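PDB 6YHH: beta-N-acetylglucosaminidase-like protein Glycoside hydrolase family 20 from Flavobacterium johnsoniae, which probably removes terminal N-acetylglucosamine residues from chitin fragments, as a family 20 beta-N-acetylhexosaminidase of bacterial chitin metabolism. Local coordinates for residues R165-M175 against D461-A472. Sequence-based numbering, arbitrary orientation.
Sequences RNLDALAAMKM and DSRVWPRTAAIA
The indole of Trp465 is wedged against the helix that carries Ala169. Ala169 CB presses on one ring face near the rim, 3.4 Å from Trp465 CZ2. Val464 CG1 and Thr468 CB, from the ring's own segment, lie over the opposite face, so the indole is sandwiched between them and Ala169. Leu170 CD2 comes at the ring edge, 4.1 Å from Trp465 CH2. An alanine in place of Trp465 would probably open a gap here, leaving Ala169 and Leu170 without their packing partner. Met173 bends at chi2 (-45°) and again at chi3 (-53°). This turns its CE onto Ala469, with CE 3.5 Å from Ala469 CB. Met175 drapes its thioether over Thr468 and Ala472, and Met175 CG lies 3.7 Å from Ala472 CB. Both segments belong to the catalytic TIM barrel of family 20. Helix 160-172 follows barrel strand 146-152. The segment 461-472 follows strand 443-450, the parallel neighbour of 146-152. The contact thus joins neighbouring parts of the barrel's outer layer. Helix 160-172 ends in a Schellman motif with Lys174 as C-prime residue, which brings Met175 back toward the second segment. The other end is polar and opens toward solvent: Arg165 is partly exposed and a water joins the contact. Its NE gives a salt-bridge hydrogen bond to Asp461 OD2 (2.7 Å, 159°). The acid is met on its syn side, with the guanidinium and carboxylate planes nearly perpendicular. Arg165 NH2 also pairs with Asp161, while Asp461 OD2 accepts from Thr504 N. The water links Arg165 NH1 to Asp461 N, 2.9 Å from each.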
loop_
_atom_site.group_PDB
_atom_site.type_symbol
_atom_site.label_atom_id
_atom_site.label_comp_id
_atom_site.label_asym_id
_atom_site.label_seq_id
_atom_site.Cartn_x
_atom_site.Cartn_y
_atom_site.Cartn_z
ATOM N N ARG A 165 -3.932 0.554 -8.420
ATOM C CA ARG A 165 -4.630 1.633 -7.724
ATOM C C ARG A 165 -4.634 2.877 -8.582
ATOM O O ARG A 165 -5.557 3.761 -8.466
ATOM C CB ARG A 165 -4.081 1.925 -6.346
ATOM C CG ARG A 165 -2.641 2.398 -6.257
ATOM C CD ARG A 165 -2.186 2.578 -4.828
ATOM N NE ARG A 165 -0.844 3.102 -4.714
ATOM C CZ ARG A 165 0.256 2.390 -4.418
ATOM N NH1 ARG A 165 1.430 2.956 -4.378
ATOM N NH2 ARG A 165 0.159 1.075 -4.182
ATOM N N ASN A 166 -3.583 3.097 -9.350
ATOM C CA ASN A 166 -3.585 4.271 -10.226
ATOM C C ASN A 166 -4.653 4.165 -11.343
ATOM O O ASN A 166 -5.190 5.171 -11.733
ATOM C CB ASN A 166 -2.173 4.547 -10.716
ATOM C CG ASN A 166 -1.398 5.334 -9.677
ATOM O OD1 ASN A 166 -0.738 4.763 -8.724
ATOM N ND2 ASN A 166 -1.509 6.614 -9.781
ATOM N N LEU A 167 -4.921 2.969 -11.837
ATOM C CA LEU A 167 -6.010 2.776 -12.765
ATOM C C LEU A 167 -7.313 3.151 -12.068
ATOM O O LEU A 167 -8.179 3.821 -12.678
ATOM C CB LEU A 167 -6.052 1.311 -13.255
ATOM C CG LEU A 167 -4.958 1.022 -14.261
ATOM C CD1 LEU A 167 -4.770 -0.508 -14.502
ATOM C CD2 LEU A 167 -5.148 1.768 -15.572
ATOM N N ASP A 168 -7.505 2.782 -10.784
ATOM C CA ASP A 168 -8.721 3.237 -10.078
ATOM C C ASP A 168 -8.774 4.758 -9.999
ATOM O O ASP A 168 -9.868 5.338 -10.147
ATOM C CB ASP A 168 -8.791 2.627 -8.682
ATOM C CG ASP A 168 -9.106 1.121 -8.725
ATOM O OD1 ASP A 168 -10.189 0.793 -9.277
ATOM O OD2 ASP A 168 -8.340 0.344 -8.209
ATOM N N ALA A 169 -7.637 5.396 -9.738
ATOM C CA ALA A 169 -7.616 6.851 -9.600
ATOM C C ALA A 169 -7.992 7.509 -10.973
ATOM O O ALA A 169 -8.679 8.567 -11.034
ATOM C CB ALA A 169 -6.290 7.366 -9.114
ATOM N N LEU A 170 -7.450 6.950 -12.041
ATOM C CA LEU A 170 -7.737 7.450 -13.422
ATOM C C LEU A 170 -9.274 7.386 -13.649
ATOM O O LEU A 170 -9.867 8.382 -14.003
ATOM C CB LEU A 170 -7.049 6.647 -14.525
ATOM C CG LEU A 170 -5.538 6.881 -14.663
ATOM C CD1 LEU A 170 -5.046 6.176 -15.919
ATOM C CD2 LEU A 170 -4.999 8.238 -14.545
ATOM N N ALA A 171 -9.870 6.261 -13.314
ATOM C CA ALA A 171 -11.336 6.192 -13.467
ATOM C C ALA A 171 -12.056 7.192 -12.624
ATOM O O ALA A 171 -13.040 7.772 -13.047
ATOM C CB ALA A 171 -11.851 4.766 -13.272
ATOM N N ALA A 172 -11.600 7.384 -11.395
ATOM C CA ALA A 172 -12.212 8.326 -10.492
ATOM C C ALA A 172 -12.216 9.724 -11.035
ATOM O O ALA A 172 -13.144 10.546 -10.735
ATOM C CB ALA A 172 -11.472 8.284 -9.162
ATOM N N MET A 173 -11.214 10.022 -11.858
ATOM C CA MET A 173 -11.057 11.368 -12.486
ATOM C C MET A 173 -11.541 11.369 -13.937
ATOM O O MET A 173 -11.248 12.315 -14.678
ATOM C CB MET A 173 -9.618 11.788 -12.422
ATOM C CG MET A 173 -9.068 11.931 -10.992
ATOM S SD MET A 173 -10.151 12.809 -9.824
ATOM C CE MET A 173 -10.375 14.300 -10.839
ATOM N N LYS A 174 -12.208 10.312 -14.379
ATOM C CA LYS A 174 -12.697 10.176 -15.765
ATOM C C LYS A 174 -11.618 10.166 -16.817
ATOM O O LYS A 174 -11.826 10.584 -17.966
ATOM C CB LYS A 174 -13.762 11.210 -16.074
ATOM C CG LYS A 174 -14.923 11.149 -15.151
ATOM C CD LYS A 174 -16.058 12.082 -15.600
ATOM C CE LYS A 174 -17.224 12.096 -14.625
ATOM N NZ LYS A 174 -16.950 13.009 -13.487
ATOM N N MET A 175 -10.400 9.730 -16.424
ATOM C CA MET A 175 -9.325 9.551 -17.377
ATOM C C MET A 175 -9.388 8.163 -18.012
ATOM O O MET A 175 -9.762 7.218 -17.332
ATOM C CB MET A 175 -7.975 9.798 -16.688
ATOM C CG MET A 175 -7.888 11.200 -16.218
ATOM S SD MET A 175 -6.343 11.483 -15.246
ATOM C CE MET A 175 -5.060 11.337 -16.511
ATOM N N ASP A 461 2.679 7.999 -5.831
ATOM C CA ASP A 461 1.364 8.652 -5.743
ATOM C C ASP A 461 1.451 10.131 -5.257
ATOM O O ASP A 461 0.674 10.985 -5.770
ATOM C CB ASP A 461 0.421 7.885 -4.841
ATOM C CG ASP A 461 0.049 6.534 -5.347
ATOM O OD1 ASP A 461 0.302 6.250 -6.493
ATOM O OD2 ASP A 461 -0.558 5.762 -4.512
ATOM N N SER A 462 2.432 10.450 -4.381
ATOM C CA SER A 462 2.606 11.809 -3.929
ATOM C C SER A 462 3.018 12.753 -5.055
ATOM O O SER A 462 2.846 13.997 -4.961
ATOM C CB SER A 462 3.642 11.916 -2.804
ATOM O OG SER A 462 4.951 11.742 -3.218
ATOM N N ARG A 463 3.670 12.208 -6.049
ATOM C CA ARG A 463 4.045 13.000 -7.249
ATOM C C ARG A 463 2.851 13.125 -8.220
ATOM O O ARG A 463 2.562 14.209 -8.787
ATOM C CB ARG A 463 5.288 12.364 -7.912
ATOM C CG ARG A 463 6.601 12.871 -7.297
ATOM C CD ARG A 463 6.746 12.729 -5.796
ATOM N NE ARG A 463 7.947 13.427 -5.326
ATOM C CZ ARG A 463 8.005 14.102 -4.168
ATOM N NH1 ARG A 463 7.023 14.011 -3.262
ATOM N NH2 ARG A 463 9.124 14.808 -3.873
ATOM N N VAL A 464 2.155 12.027 -8.474
ATOM C CA VAL A 464 1.040 12.026 -9.457
ATOM C C VAL A 464 -0.170 12.811 -8.970
ATOM O O VAL A 464 -0.756 13.558 -9.755
ATOM C CB VAL A 464 0.658 10.592 -9.857
ATOM C CG1 VAL A 464 -0.474 10.567 -10.864
ATOM C CG2 VAL A 464 1.886 9.952 -10.457
ATOM N N TRP A 465 -0.530 12.638 -7.713
ATOM C CA TRP A 465 -1.805 13.141 -7.116
ATOM C C TRP A 465 -1.497 14.120 -6.032
ATOM O O TRP A 465 -0.578 13.884 -5.212
ATOM C CB TRP A 465 -2.611 11.959 -6.555
ATOM C CG TRP A 465 -2.817 10.865 -7.608
ATOM C CD1 TRP A 465 -2.164 9.632 -7.705
ATOM C CD2 TRP A 465 -3.691 10.933 -8.755
ATOM N NE1 TRP A 465 -2.584 8.981 -8.853
ATOM C CE2 TRP A 465 -3.521 9.758 -9.499
ATOM C CE3 TRP A 465 -4.576 11.942 -9.260
ATOM C CZ2 TRP A 465 -4.173 9.539 -10.693
ATOM C CZ3 TRP A 465 -5.259 11.698 -10.432
ATOM C CH2 TRP A 465 -5.029 10.489 -11.165
ATOM N N PRO A 466 -2.267 15.236 -5.931
ATOM C CA PRO A 466 -3.478 15.464 -6.682
ATOM C C PRO A 466 -3.318 16.269 -7.960
ATOM O O PRO A 466 -4.336 16.585 -8.621
ATOM C CB PRO A 466 -4.339 16.255 -5.704
ATOM C CG PRO A 466 -3.300 17.112 -5.010
ATOM C CD PRO A 466 -2.094 16.200 -4.856
ATOM N N ARG A 467 -2.127 16.601 -8.397
ATOM C CA ARG A 467 -1.982 17.408 -9.588
ATOM C C ARG A 467 -2.590 16.810 -10.842
ATOM O O ARG A 467 -3.119 17.568 -11.700
ATOM C CB ARG A 467 -0.544 17.885 -9.852
ATOM C CG ARG A 467 0.014 18.844 -8.783
ATOM C CD ARG A 467 1.465 19.310 -8.923
ATOM N NE ARG A 467 2.305 18.104 -8.763
ATOM C CZ ARG A 467 3.376 17.826 -9.453
ATOM N NH1 ARG A 467 3.926 18.708 -10.250
ATOM N NH2 ARG A 467 3.906 16.613 -9.332
ATOM N N THR A 468 -2.521 15.496 -11.021
ATOM C CA THR A 468 -3.100 14.879 -12.186
ATOM C C THR A 468 -4.644 15.004 -12.224
ATOM O O THR A 468 -5.238 14.921 -13.278
ATOM C CB THR A 468 -2.594 13.449 -12.318
ATOM O OG1 THR A 468 -1.149 13.566 -12.406
ATOM C CG2 THR A 468 -3.166 12.759 -13.534
ATOM N N ALA A 469 -5.241 15.244 -11.056
ATOM C CA ALA A 469 -6.711 15.482 -10.987
ATOM C C ALA A 469 -7.079 16.794 -11.628
ATOM O O ALA A 469 -8.086 16.871 -12.332
ATOM C CB ALA A 469 -7.250 15.304 -9.591
ATOM N N ALA A 470 -6.226 17.824 -11.469
ATOM C CA ALA A 470 -6.407 19.088 -12.178
ATOM C C ALA A 470 -6.201 18.927 -13.692
ATOM O O ALA A 470 -6.926 19.482 -14.482
ATOM C CB ALA A 470 -5.518 20.159 -11.577
ATOM N N ILE A 471 -5.219 18.097 -14.087
ATOM C CA ILE A 471 -5.023 17.788 -15.457
ATOM C C ILE A 471 -6.254 17.061 -16.019
ATOM O O ILE A 471 -6.686 17.384 -17.170
ATOM C CB ILE A 471 -3.730 16.995 -15.677
ATOM C CG1 ILE A 471 -2.547 17.890 -15.321
ATOM C CG2 ILE A 471 -3.613 16.451 -17.100
ATOM C CD1 ILE A 471 -1.221 17.142 -15.256
ATOM N N ALA A 472 -6.832 16.142 -15.261
ATOM C CA ALA A 472 -8.035 15.450 -15.682
ATOM C C ALA A 472 -9.105 16.456 -16.020
ATOM O O ALA A 472 -9.858 16.274 -16.980
ATOM C CB ALA A 472 -8.508 14.440 -14.650
HETATM O O HOH W 1 2.794 5.566 -4.227
HETATM O O HOH W 2 -10.484 13.357 -17.618
#